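Local coordinates for dihydropteroate synthase (Burkholderia cenocepacia, PDB 2Y5S), which probably condenses para-aminobenzoate with 6-hydroxymethyl-7,8-dihydropterin diphosphate to give 7,8-dihydropteroate, the immediate precursor of folates, at residues B[52-55]-B[56-60]; B[123-126]-B[127-131]; B[174-177]-B[178-181]; B[245-248]-B[249-252]. All coordinates share one frame; numbering follows the deposited sequence.

All four contacts are local, made within single helices or turns of one TIM barrel. Interaction 2 is the buried one, in a loop after strand 120-123, and it depends on a carboxylate, aromatic rings and bridging waters. Interactions 1 and 3 are partly buried pieces of two outer helices on opposite sides of the chain's centre; both rest on regular backbone bonds, but interaction 1 includes a helix end. Interaction 4 is a surface turn ahead of helix 251-263, where an arginine folds back onto a backbone carbonyl and a lysine forms a salt bridge with the second subunit. Only interactions 2 and 3 touch, through Arg176 and Leu180.

Interaction 1. Residues B[52-55]-B[56-60]; sequences AERM and IAEGA
The carboxylate of Glu58 lies alongside the aliphatic part of Arg54 rather than against its guanidinium: OE2 comes to 3.3 Å from Arg54 CD, with CG almost as near. The two flat groups are turned 39° from each other and make no ion pair, since Arg54 NE stays 4.6 Å from Glu58 OE2. Bends at chi2 and chi3 carry the arginine head away from the acid. The other carboxylate oxygen, OE1, accepts from the backbone N of Ala275, which ties this helix end to helix 274-291.

The backbone here is the last turn of helix 45-58, with Ile56 N bonded to Ala52 O (2.9 Å) and Ala57 N to Glu53 O. The helix closes in a Schellman motif. Gly59, at positive phi, lets the chain reverse, Ala60 N donates to Met55 O (2.9 Å, 163°), and Gly59 N donates to Ile56 O. The same reversal brings Ala60 CB to 4.1 Å from Met55 CB.

The buried side of the turn faces the barrel: Ala52 and Met55 pack on Leu29 of strand 24-30 and Leu63 of strand 62-66, while Met55, Glu58 and Ala60 meet Val274 where helix 274-291 begins.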
ATOM      1  N   ALA B  52      -0.529  19.517 -14.799  1.00 35.38           N
ATOM      2  CA  ALA B  52      -1.130  18.470 -15.620  1.00 33.35           C
ATOM      3  C   ALA B  52      -0.084  17.702 -16.421  1.00 33.85           C
ATOM      4  O   ALA B  52      -0.119  16.472 -16.464  1.00 32.44           O
ATOM      5  CB  ALA B  52      -2.206  19.071 -16.560  1.00 33.53           C
ATOM      6  N   GLU B  53       0.841  18.429 -17.051  1.00 35.81           N
ATOM      7  CA  GLU B  53       1.951  17.814 -17.784  1.00 36.94           C
ATOM      8  C   GLU B  53       2.803  16.927 -16.880  1.00 36.18           C
ATOM      9  O   GLU B  53       3.124  15.796 -17.242  1.00 35.72           O
ATOM     10  CB  GLU B  53       2.827  18.889 -18.447  1.00 39.90           C
ATOM     11  CG  GLU B  53       2.198  19.455 -19.708  1.00 42.12           C
ATOM     12  CD  GLU B  53       2.814  20.769 -20.154  1.00 47.16           C
ATOM     13  OE1 GLU B  53       3.902  21.141 -19.667  1.00 49.07           O
ATOM     14  OE2 GLU B  53       2.190  21.439 -20.994  1.00 50.85           O
ATOM     15  N   ARG B  54       3.153  17.441 -15.702  1.00 36.34           N
ATOM     16  CA  ARG B  54       3.888  16.667 -14.697  1.00 36.18           C
ATOM     17  C   ARG B  54       3.120  15.395 -14.295  1.00 32.41           C
ATOM     18  O   ARG B  54       3.705  14.319 -14.235  1.00 31.17           O
ATOM     19  CB  ARG B  54       4.176  17.543 -13.461  1.00 38.11           C
ATOM     20  CG  ARG B  54       4.794  16.826 -12.253  1.00 40.27           C
ATOM     21  CD  ARG B  54       6.110  16.139 -12.603  1.00 45.69           C
ATOM     22  NE  ARG B  54       7.046  17.038 -13.277  1.00 50.48           N
ATOM     23  CZ  ARG B  54       7.952  17.812 -12.676  1.00 56.08           C
ATOM     24  NH1 ARG B  54       8.076  17.831 -11.350  1.00 57.72           N
ATOM     25  NH2 ARG B  54       8.749  18.582 -13.412  1.00 58.97           N
ATOM     26  N   MET B  55       1.818  15.521 -14.034  1.00 30.00           N
ATOM     27  CA  MET B  55       1.005  14.350 -13.640  1.00 28.03           C
ATOM     28  C   MET B  55       0.934  13.285 -14.740  1.00 26.63           C
ATOM     29  O   MET B  55       1.066  12.093 -14.454  1.00 25.86           O
ATOM     30  CB  MET B  55      -0.396  14.760 -13.159  1.00 26.74           C
ATOM     31  CG  MET B  55      -0.381  15.308 -11.722  1.00 28.33           C
ATOM     32  SD  MET B  55      -2.013  15.656 -11.038  1.00 27.97           S
ATOM     33  CE  MET B  55      -2.644  16.788 -12.254  1.00 31.59           C
ATOM     34  N   ILE B  56       0.770  13.711 -15.992  1.00 26.85           N
ATOM     35  CA  ILE B  56       0.844  12.781 -17.120  1.00 26.81           C
ATOM     36  C   ILE B  56       2.221  12.100 -17.171  1.00 28.03           C
ATOM     37  O   ILE B  56       2.308  10.882 -17.312  1.00 27.71           O
ATOM     38  CB  ILE B  56       0.525  13.473 -18.468  1.00 28.33           C
ATOM     39  CG1 ILE B  56      -0.950  13.902 -18.501  1.00 27.28           C
ATOM     40  CG2 ILE B  56       0.851  12.527 -19.649  1.00 28.92           C
ATOM     41  CD1 ILE B  56      -1.216  15.107 -19.393  1.00 30.65           C
ATOM     42  N   ALA B  57       3.294  12.875 -17.027  1.00 29.39           N
ATOM     43  CA  ALA B  57       4.641  12.306 -16.997  1.00 30.77           C
ATOM     44  C   ALA B  57       4.811  11.291 -15.865  1.00 29.84           C
ATOM     45  O   ALA B  57       5.555  10.312 -16.010  1.00 30.32           O
ATOM     46  CB  ALA B  57       5.696  13.427 -16.873  1.00 33.41           C
ATOM     47  N   GLU B  58       4.122  11.514 -14.744  1.00 28.36           N
ATOM     48  CA  GLU B  58       4.196  10.604 -13.595  1.00 27.86           C
ATOM     49  C   GLU B  58       3.319   9.354 -13.755  1.00 26.00           C
ATOM     50  O   GLU B  58       3.397   8.451 -12.946  1.00 25.48           O
ATOM     51  CB  GLU B  58       3.825  11.328 -12.294  1.00 27.59           C
ATOM     52  CG  GLU B  58       4.897  12.291 -11.811  1.00 30.73           C
ATOM     53  CD  GLU B  58       4.467  13.089 -10.596  1.00 33.05           C
ATOM     54  OE1 GLU B  58       3.453  12.745  -9.957  1.00 35.17           O
ATOM     55  OE2 GLU B  58       5.153  14.067 -10.261  1.00 38.97           O
ATOM     56  N   GLY B  59       2.489   9.318 -14.791  1.00 25.78           N
ATOM     57  CA  GLY B  59       1.685   8.142 -15.116  1.00 24.62           C
ATOM     58  C   GLY B  59       0.187   8.312 -14.917  1.00 23.17           C
ATOM     59  O   GLY B  59      -0.541   7.327 -14.938  1.00 22.90           O
ATOM     60  N   ALA B  60      -0.295   9.542 -14.744  1.00 22.49           N
ATOM     61  CA  ALA B  60      -1.744   9.758 -14.626  1.00 21.33           C
ATOM     62  C   ALA B  60      -2.441   9.259 -15.889  1.00 21.22           C
ATOM     63  O   ALA B  60      -2.002   9.564 -17.011  1.00 22.26           O
ATOM     64  CB  ALA B  60      -2.053  11.226 -14.407  1.00 21.15           C
TER

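Interaction 2. Residues B[123-126]-B[127-131]. With EDO (1,2-ethanediol), chain V.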
ATOM      1  N   ASP B 123     -19.559  14.140 -10.423  1.00 17.31           N
ATOM      2  CA  ASP B 123     -20.549  14.944  -9.680  1.00 17.83           C
ATOM      3  C   ASP B 123     -20.796  14.466  -8.240  1.00 16.77           C
ATOM      4  O   ASP B 123     -21.433  13.445  -8.003  1.00 17.25           O
ATOM      5  CB  ASP B 123     -21.869  14.984 -10.443  1.00 18.02           C
ATOM      6  CG  ASP B 123     -22.913  15.904  -9.797  1.00 20.20           C
ATOM      7  OD1 ASP B 123     -22.593  16.652  -8.849  1.00 19.44           O
ATOM      8  OD2 ASP B 123     -24.075  15.858 -10.243  1.00 21.43           O
ATOM      9  N   ILE B 124     -20.315  15.240  -7.288  1.00 17.33           N
ATOM     10  CA  ILE B 124     -20.517  14.948  -5.883  1.00 17.39           C
ATOM     11  C   ILE B 124     -22.002  14.878  -5.509  1.00 17.96           C
ATOM     12  O   ILE B 124     -22.345  14.219  -4.549  1.00 17.94           O
ATOM     13  CB  ILE B 124     -19.765  15.934  -4.941  1.00 18.06           C
ATOM     14  CG1 ILE B 124     -20.178  17.384  -5.184  1.00 20.13           C
ATOM     15  CG2 ILE B 124     -18.237  15.781  -5.124  1.00 17.72           C
ATOM     16  CD1 ILE B 124     -19.982  18.295  -3.952  1.00 21.95           C
ATOM     17  N   TRP B 125     -22.875  15.543  -6.267  1.00 18.14           N
ATOM     18  CA  TRP B 125     -24.307  15.487  -5.989  1.00 18.89           C
ATOM     19  C   TRP B 125     -25.059  14.398  -6.754  1.00 18.54           C
ATOM     20  O   TRP B 125     -26.279  14.313  -6.642  1.00 18.46           O
ATOM     21  CB  TRP B 125     -24.970  16.862  -6.218  1.00 19.55           C
ATOM     22  CG  TRP B 125     -24.831  17.765  -5.039  1.00 21.40           C
ATOM     23  CD1 TRP B 125     -24.041  18.851  -4.948  1.00 22.40           C
ATOM     24  CD2 TRP B 125     -25.493  17.642  -3.773  1.00 23.71           C
ATOM     25  NE1 TRP B 125     -24.140  19.412  -3.709  1.00 23.72           N
ATOM     26  CE2 TRP B 125     -25.036  18.692  -2.966  1.00 25.81           C
ATOM     27  CE3 TRP B 125     -26.412  16.730  -3.241  1.00 26.54           C
ATOM     28  CZ2 TRP B 125     -25.482  18.881  -1.650  1.00 27.89           C
ATOM     29  CZ3 TRP B 125     -26.859  16.914  -1.940  1.00 28.64           C
ATOM     30  CH2 TRP B 125     -26.387  17.979  -1.155  1.00 28.63           C
ATOM     31  N   GLY B 126     -24.345  13.573  -7.523  1.00 17.80           N
ATOM     32  CA  GLY B 126     -24.940  12.395  -8.150  1.00 17.82           C
ATOM     33  C   GLY B 126     -26.026  12.759  -9.152  1.00 19.07           C
ATOM     34  O   GLY B 126     -27.003  12.033  -9.319  1.00 19.26           O
ATOM     35  N   PHE B 127     -25.839  13.907  -9.793  1.00 19.48           N
ATOM     36  CA  PHE B 127     -26.725  14.439 -10.826  1.00 20.37           C
ATOM     37  C   PHE B 127     -28.084  14.805 -10.286  1.00 21.42           C
ATOM     38  O   PHE B 127     -29.087  14.784 -11.011  1.00 22.38           O
ATOM     39  CB  PHE B 127     -26.752  13.491 -12.052  1.00 20.15           C
ATOM     40  CG  PHE B 127     -25.379  13.240 -12.595  1.00 18.75           C
ATOM     41  CD1 PHE B 127     -24.763  14.181 -13.395  1.00 18.78           C
ATOM     42  CD2 PHE B 127     -24.660  12.123 -12.217  1.00 17.82           C
ATOM     43  CE1 PHE B 127     -23.479  13.989 -13.848  1.00 17.79           C
ATOM     44  CE2 PHE B 127     -23.369  11.929 -12.657  1.00 19.00           C
ATOM     45  CZ  PHE B 127     -22.771  12.866 -13.471  1.00 17.47           C
ATOM     46  N   ARG B 128     -28.103  15.205  -9.014  1.00 21.66           N
ATOM     47  CA  ARG B 128     -29.337  15.591  -8.364  1.00 22.48           C
ATOM     48  C   ARG B 128     -29.648  17.081  -8.497  1.00 22.72           C
ATOM     49  O   ARG B 128     -30.785  17.478  -8.275  1.00 24.01           O
ATOM     50  CB  ARG B 128     -29.330  15.194  -6.880  1.00 22.20           C
ATOM     51  CG  ARG B 128     -29.592  13.717  -6.646  1.00 22.83           C
ATOM     52  CD  ARG B 128     -29.651  13.410  -5.160  1.00 22.59           C
ATOM     53  NE  ARG B 128     -28.328  13.442  -4.528  1.00 21.48           N
ATOM     54  CZ  ARG B 128     -28.137  13.416  -3.212  1.00 24.64           C
ATOM     55  NH1 ARG B 128     -29.184  13.388  -2.377  1.00 23.34           N
ATOM     56  NH2 ARG B 128     -26.898  13.417  -2.725  1.00 24.06           N
ATOM     57  N   GLN B 129     -28.661  17.919  -8.817  1.00 21.27           N
ATOM     58  CA  GLN B 129     -28.931  19.347  -8.921  1.00 21.52           C
ATOM     59  C   GLN B 129     -29.880  19.573 -10.070  1.00 21.95           C
ATOM     60  O   GLN B 129     -29.773  18.898 -11.102  1.00 22.25           O
ATOM     61  CB  GLN B 129     -27.664  20.188  -9.104  1.00 21.12           C
ATOM     62  CG  GLN B 129     -26.764  20.249  -7.873  1.00 22.21           C
ATOM     63  CD  GLN B 129     -27.420  20.900  -6.678  1.00 23.30           C
ATOM     64  OE1 GLN B 129     -28.283  21.749  -6.823  1.00 24.10           O
ATOM     65  NE2 GLN B 129     -26.994  20.505  -5.481  1.00 24.28           N
ATOM     66  N   PRO B 130     -30.847  20.490  -9.890  1.00 22.37           N
ATOM     67  CA  PRO B 130     -31.852  20.703 -10.924  1.00 23.16           C
ATOM     68  C   PRO B 130     -31.213  20.981 -12.282  1.00 23.18           C
ATOM     69  O   PRO B 130     -30.423  21.914 -12.397  1.00 23.49           O
ATOM     70  CB  PRO B 130     -32.632  21.926 -10.400  1.00 23.93           C
ATOM     71  CG  PRO B 130     -32.550  21.796  -8.945  1.00 23.92           C
ATOM     72  CD  PRO B 130     -31.145  21.289  -8.681  1.00 23.08           C
ATOM     73  N   GLY B 131     -31.528  20.148 -13.275  1.00 23.03           N
ATOM     74  CA  GLY B 131     -31.030  20.316 -14.629  1.00 23.73           C
ATOM     75  C   GLY B 131     -29.735  19.575 -14.978  1.00 22.81           C
ATOM     76  O   GLY B 131     -29.289  19.638 -16.119  1.00 23.21           O
TER
HETATM   77  C1  EDO V1299     -29.811  10.492   0.021  1.00 40.46           C
HETATM   78  O1  EDO V1299     -29.812   9.554   1.100  1.00 42.64           O
HETATM   79  C2  EDO V1299     -28.428  11.120  -0.041  1.00 38.63           C
HETATM   80  O2  EDO V1299     -28.530  12.514   0.245  1.00 35.50           O
HETATM   81  O   HOH W   1     -25.703  17.830  -9.715  1.00 10.42           O
HETATM   82  O   HOH W   2     -24.594  12.593  -4.298  1.00 11.40           O
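Asp123 holds the inner side of this loop with both carboxylate oxygens, and Phe127 closes over it. OD2 accepts from Phe127 N at 2.7 Å, a short bond bent to 138°, with the N-H well above the carboxylate plane. OD1 takes Trp125 N at 2.8 Å, again from above that plane. Having CG anti to the aspartate's own backbone N (chi1 -175°) is what brings the carboxylate to both of these N-H groups. Asp123 CB sits over the Phe127 face, 3.9 Å from the ring centroid in a CH-pi contact. A water is the second donor to OD2, and it accepts from Gln129 N.

Trp125 joins this packed part to the looser one. Gln129 NE2 stands over its indole face, 3.4 Å from CD1, with the amide nearly perpendicular to the ring, while NE2 bonds to Pro152 O. On the outer side, Arg128 reaches back so that its NE and its backbone N grip Trp125 O from opposite faces of the carbonyl. The indole's CE3 lies over one guanidinium face, 3.4 Å from NH2. Beyond, the partly exposed guanidinium is held by small molecules as well as protein: NH2 bonds to Met148 O and, through a water, to Ile124 O, and NH1 donates to an ethanediol.

Together they form an Asx turn and two overlapping beta turns, type I then type I', after barrel strand 120-123; Ile124, in the first, lines the 7,8-dihydropteroate pocket.

Interaction 3. Residues B[174-177]-B[178-181]; sequences AARA and QALR. With EDO (1,2-ethanediol), chain U.
Regular alpha-helical bonds join residues 174-177 to 178-181: Gln178 N to Ala174 O at 3.0 Å, Ala179 N to Ala175 O, Leu180 N to Arg176 O, and Arg181 N to Ala177 O at 2.9 Å. The i to i+4 pattern is unbroken.

The side chains differ more. Arg176 curls rather than stretching out, with chi2 and chi3 both bent (-44° and -55°), and this lays one face of its guanidinium against Ala179 a turn later; NH1 is 4.0 Å from the methyl CB. The nitrogens are then spent at the rim of the group. NE donates to Gly126 O in the loop after strand 120-123, and NH1 gives a nearly straight bond of 2.9 Å to ethanediol O1, which lies at the guanidinium edge, in its plane. That diol also brushes Ala175 CB. Leu180 sets CG 3.5 Å from Arg176 O, and Arg181 sets CG 3.3 Å from Ala177 O, each leaning on the carbonyl its own N-H uses. Gln178 turns its amide on toward the helix end, where NE2 bonds to Asp182 OD1.

Buried Leu180 faces Ile133 and Ile190, with Ala179 also on Ile133. This is the outer helix of a right-handed beta-alpha-beta crossover in a TIM barrel, linking the adjacent parallel strands 142-146 and 190-193.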
ATOM      1  N   ALA B 174     -27.805   2.960  -7.068  1.00 23.16           N
ATOM      2  CA  ALA B 174     -28.699   2.230  -7.971  1.00 24.33           C
ATOM      3  C   ALA B 174     -29.796   3.147  -8.516  1.00 25.05           C
ATOM      4  O   ALA B 174     -30.095   3.136  -9.714  1.00 25.00           O
ATOM      5  CB  ALA B 174     -29.307   1.034  -7.253  1.00 25.78           C
ATOM      6  N   ALA B 175     -30.380   3.948  -7.629  1.00 25.25           N
ATOM      7  CA  ALA B 175     -31.386   4.923  -8.006  1.00 25.76           C
ATOM      8  C   ALA B 175     -30.828   6.023  -8.915  1.00 24.91           C
ATOM      9  O   ALA B 175     -31.509   6.469  -9.846  1.00 25.13           O
ATOM     10  CB  ALA B 175     -32.043   5.530  -6.744  1.00 26.59           C
ATOM     11  N   ARG B 176     -29.598   6.466  -8.664  1.00 23.45           N
ATOM     12  CA  ARG B 176     -29.016   7.511  -9.516  1.00 22.42           C
ATOM     13  C   ARG B 176     -28.738   6.973 -10.933  1.00 22.72           C
ATOM     14  O   ARG B 176     -29.040   7.645 -11.925  1.00 23.12           O
ATOM     15  CB  ARG B 176     -27.775   8.144  -8.870  1.00 21.20           C
ATOM     16  CG  ARG B 176     -28.024   8.807  -7.487  1.00 21.59           C
ATOM     17  CD  ARG B 176     -29.295   9.659  -7.440  1.00 22.37           C
ATOM     18  NE  ARG B 176     -29.277  10.666  -8.507  1.00 22.41           N
ATOM     19  CZ  ARG B 176     -30.353  11.265  -9.023  1.00 26.24           C
ATOM     20  NH1 ARG B 176     -31.579  10.978  -8.589  1.00 25.90           N
ATOM     21  NH2 ARG B 176     -30.202  12.157  -9.994  1.00 27.81           N
ATOM     22  N   ALA B 177     -28.223   5.750 -11.027  1.00 23.21           N
ATOM     23  CA  ALA B 177     -27.976   5.123 -12.327  1.00 24.01           C
ATOM     24  C   ALA B 177     -29.272   4.930 -13.085  1.00 25.46           C
ATOM     25  O   ALA B 177     -29.322   5.156 -14.290  1.00 26.11           O
ATOM     26  CB  ALA B 177     -27.278   3.795 -12.181  1.00 23.94           C
ATOM     27  N   GLN B 178     -30.313   4.499 -12.385  1.00 26.64           N
ATOM     28  CA  GLN B 178     -31.623   4.370 -12.995  1.00 28.31           C
ATOM     29  C   GLN B 178     -32.125   5.714 -13.527  1.00 28.15           C
ATOM     30  O   GLN B 178     -32.671   5.781 -14.634  1.00 28.50           O
ATOM     31  CB  GLN B 178     -32.638   3.811 -11.993  1.00 29.78           C
ATOM     32  CG  GLN B 178     -34.019   3.500 -12.609  1.00 32.40           C
ATOM     33  CD  GLN B 178     -33.952   2.437 -13.686  1.00 35.60           C
ATOM     34  OE1 GLN B 178     -33.442   1.345 -13.448  1.00 38.55           O
ATOM     35  NE2 GLN B 178     -34.468   2.748 -14.882  1.00 36.94           N
ATOM     36  N   ALA B 179     -31.959   6.775 -12.739  1.00 27.03           N
ATOM     37  CA  ALA B 179     -32.443   8.094 -13.145  1.00 26.99           C
ATOM     38  C   ALA B 179     -31.722   8.578 -14.393  1.00 26.36           C
ATOM     39  O   ALA B 179     -32.341   9.150 -15.286  1.00 26.62           O
ATOM     40  CB  ALA B 179     -32.308   9.106 -12.005  1.00 26.25           C
ATOM     41  N   LEU B 180     -30.416   8.346 -14.460  1.00 25.72           N
ATOM     42  CA  LEU B 180     -29.650   8.634 -15.679  1.00 25.54           C
ATOM     43  C   LEU B 180     -30.168   7.796 -16.867  1.00 27.09           C
ATOM     44  O   LEU B 180     -30.381   8.323 -17.958  1.00 27.19           O
ATOM     45  CB  LEU B 180     -28.152   8.375 -15.466  1.00 23.68           C
ATOM     46  CG  LEU B 180     -27.442   9.381 -14.563  1.00 23.26           C
ATOM     47  CD1 LEU B 180     -26.021   8.902 -14.210  1.00 21.26           C
ATOM     48  CD2 LEU B 180     -27.431  10.751 -15.237  1.00 23.20           C
ATOM     49  N   ARG B 181     -30.353   6.496 -16.646  1.00 27.77           N
ATOM     50  CA  ARG B 181     -30.802   5.599 -17.707  1.00 29.17           C
ATOM     51  C   ARG B 181     -32.211   5.926 -18.215  1.00 30.58           C
ATOM     52  O   ARG B 181     -32.463   5.855 -19.428  1.00 30.05           O
ATOM     53  CB  ARG B 181     -30.697   4.142 -17.265  1.00 29.86           C
ATOM     54  CG  ARG B 181     -29.231   3.675 -17.196  1.00 30.12           C
ATOM     55  CD  ARG B 181     -29.073   2.247 -16.747  1.00 31.95           C
ATOM     56  NE  ARG B 181     -29.807   1.331 -17.608  1.00 35.93           N
ATOM     57  CZ  ARG B 181     -30.856   0.591 -17.246  1.00 38.28           C
ATOM     58  NH1 ARG B 181     -31.318   0.593 -15.994  1.00 38.98           N
ATOM     59  NH2 ARG B 181     -31.442  -0.179 -18.153  1.00 40.46           N
TER
HETATM   60  C1  EDO U1298     -32.301   8.767  -5.001  1.00 41.47           C
HETATM   61  O1  EDO U1298     -32.398   9.300  -6.331  1.00 38.89           O
HETATM   62  C2  EDO U1298     -32.156   9.879  -3.966  1.00 41.89           C
HETATM   63  O2  EDO U1298     -32.206  11.169  -4.589  1.00 44.15           O

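Interaction 4. Residues B[245-248]-B[249-252]; sequences KPPL and ERVA. With EDO (1,2-ethanediol), chain T.
Arg250 folds back on its own chain and grips one carbonyl oxygen, Lys245 O, side-on with two nitrogens: NE at 2.8 Å and NH2 at 3.0 Å, the oxygen lying in the guanidinium plane. Extended from CG to NE, the side chain runs beside the Pro247 ring in the same direction, and Pro247 N lies over one guanidinium face. NH2 also donates to O1 of an ethanediol (2.7 Å, 165°), in plane at the edge, while NH1 bonds to Arg234 O. The flat group is thus held at three nitrogens, which should fix its rotation.

The backbone below bends in tight three-residue steps. Glu249 N donates to Pro246 O at 2.8 Å, and Arg250 N donates to Pro247 O through a longer, more bent bond (3.2 Å), from above that carbonyl plane. Glu249 rises across Lys245 at about a right angle, and its OE1 is 3.6 Å from both Lys245 CD and Pro246 CD. The two charges do not meet: Lys245 NZ remains 5.1 Å from Glu249 OE1 and instead forms a salt bridge with Asp279 of the second subunit. A water spans Lys245 NZ and Glu249 O.

Arg250 is the N-cap residue, and its O accepts from Ser254 OG. Such a proline-bearing 3-10 entry starts helix 251-263, the TIM-barrel helix between strands 229-230 and 268-271, here beside the subunit interface, with the Arg250 side chain about 5 Å from bound 7,8-dihydropteroate.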
ATOM      1  N   LYS B 245      -2.176  13.716  11.709  1.00 30.03           N
ATOM      2  CA  LYS B 245      -1.271  14.485  10.854  1.00 30.24           C
ATOM      3  C   LYS B 245      -2.050  15.239   9.774  1.00 29.95           C
ATOM      4  O   LYS B 245      -3.129  14.791   9.348  1.00 28.43           O
ATOM      5  CB  LYS B 245      -0.189  13.581  10.257  1.00 30.09           C
ATOM      6  CG  LYS B 245       0.662  12.904  11.345  1.00 32.11           C
ATOM      7  CD  LYS B 245       2.025  12.424  10.849  1.00 33.86           C
ATOM      8  CE  LYS B 245       1.916  11.186   9.998  1.00 32.50           C
ATOM      9  NZ  LYS B 245       3.229  10.498   9.836  1.00 32.83           N
ATOM     10  N   PRO B 246      -1.533  16.405   9.349  1.00 31.24           N
ATOM     11  CA  PRO B 246      -2.274  17.245   8.418  1.00 31.36           C
ATOM     12  C   PRO B 246      -2.156  16.740   6.978  1.00 30.40           C
ATOM     13  O   PRO B 246      -1.307  15.887   6.701  1.00 29.57           O
ATOM     14  CB  PRO B 246      -1.611  18.625   8.602  1.00 32.74           C
ATOM     15  CG  PRO B 246      -0.218  18.309   8.922  1.00 33.87           C
ATOM     16  CD  PRO B 246      -0.254  17.032   9.743  1.00 32.93           C
ATOM     17  N   PRO B 247      -2.991  17.265   6.061  1.00 30.62           N
ATOM     18  CA  PRO B 247      -3.133  16.729   4.687  1.00 29.68           C
ATOM     19  C   PRO B 247      -1.829  16.407   3.949  1.00 29.85           C
ATOM     20  O   PRO B 247      -1.698  15.330   3.339  1.00 29.73           O
ATOM     21  CB  PRO B 247      -3.893  17.843   3.969  1.00 30.12           C
ATOM     22  CG  PRO B 247      -4.751  18.419   5.030  1.00 30.95           C
ATOM     23  CD  PRO B 247      -3.886  18.420   6.277  1.00 31.38           C
ATOM     24  N   LEU B 248      -0.859  17.308   4.025  1.00 30.54           N
ATOM     25  CA  LEU B 248       0.414  17.123   3.332  1.00 30.79           C
ATOM     26  C   LEU B 248       1.273  15.993   3.905  1.00 29.84           C
ATOM     27  O   LEU B 248       2.201  15.534   3.245  1.00 29.67           O
ATOM     28  CB  LEU B 248       1.208  18.442   3.323  1.00 33.04           C
ATOM     29  CG  LEU B 248       0.558  19.546   2.478  1.00 35.05           C
ATOM     30  CD1 LEU B 248       1.405  20.812   2.508  1.00 37.56           C
ATOM     31  CD2 LEU B 248       0.356  19.082   1.034  1.00 36.40           C
ATOM     32  N   GLU B 249       0.950  15.527   5.114  1.00 28.89           N
ATOM     33  CA  GLU B 249       1.669  14.421   5.733  1.00 28.17           C
ATOM     34  C   GLU B 249       0.910  13.081   5.621  1.00 26.16           C
ATOM     35  O   GLU B 249       1.149  12.168   6.402  1.00 26.20           O
ATOM     36  CB  GLU B 249       1.984  14.770   7.186  1.00 29.75           C
ATOM     37  CG  GLU B 249       2.996  15.917   7.283  1.00 33.29           C
ATOM     38  CD  GLU B 249       3.211  16.415   8.693  1.00 38.35           C
ATOM     39  OE1 GLU B 249       3.088  15.604   9.642  1.00 39.70           O
ATOM     40  OE2 GLU B 249       3.505  17.623   8.843  1.00 41.27           O
ATOM     41  N   ARG B 250       0.025  12.958   4.634  1.00 24.00           N
ATOM     42  CA  ARG B 250      -0.835  11.785   4.522  1.00 22.12           C
ATOM     43  C   ARG B 250      -0.556  10.972   3.265  1.00 20.70           C
ATOM     44  O   ARG B 250      -1.392  10.160   2.866  1.00 20.14           O
ATOM     45  CB  ARG B 250      -2.304  12.205   4.541  1.00 22.24           C
ATOM     46  CG  ARG B 250      -2.739  12.886   5.826  1.00 22.67           C
ATOM     47  CD  ARG B 250      -4.168  13.373   5.781  1.00 21.69           C
ATOM     48  NE  ARG B 250      -4.508  14.114   7.000  1.00 21.50           N
ATOM     49  CZ  ARG B 250      -5.620  14.827   7.180  1.00 24.77           C
ATOM     50  NH1 ARG B 250      -6.517  14.927   6.216  1.00 23.85           N
ATOM     51  NH2 ARG B 250      -5.839  15.455   8.333  1.00 25.88           N
ATOM     52  N   VAL B 251       0.622  11.147   2.666  1.00 20.58           N
ATOM     53  CA  VAL B 251       0.894  10.524   1.372  1.00 19.67           C
ATOM     54  C   VAL B 251       0.940   9.006   1.492  1.00 18.59           C
ATOM     55  O   VAL B 251       0.268   8.314   0.717  1.00 17.56           O
ATOM     56  CB  VAL B 251       2.196  11.050   0.710  1.00 20.52           C
ATOM     57  CG1 VAL B 251       2.412  10.383  -0.655  1.00 20.02           C
ATOM     58  CG2 VAL B 251       2.162  12.590   0.583  1.00 22.02           C
ATOM     59  N   ALA B 252       1.718   8.482   2.443  1.00 18.34           N
ATOM     60  CA  ALA B 252       1.805   7.022   2.605  1.00 17.32           C
ATOM     61  C   ALA B 252       0.467   6.411   2.952  1.00 16.56           C
ATOM     62  O   ALA B 252       0.102   5.360   2.423  1.00 15.15           O
ATOM     63  CB  ALA B 252       2.867   6.623   3.648  1.00 18.04           C
TER
HETATM   64  C1  EDO T1297      -8.042  17.921   7.278  1.00 60.65           C
HETATM   65  O1  EDO T1297      -7.860  17.252   8.534  1.00 61.02           O
HETATM   66  C2  EDO T1297      -9.003  17.108   6.419  1.00 59.99           C
HETATM   67  O2  EDO T1297      -8.615  17.142   5.044  1.00 59.73           O
HETATM   68  O   HOH W   3       4.124  12.018   7.360  1.00 31.46           O
HETATM   69  O   HOH W   4       3.305  12.494   3.631  1.00 14.81           O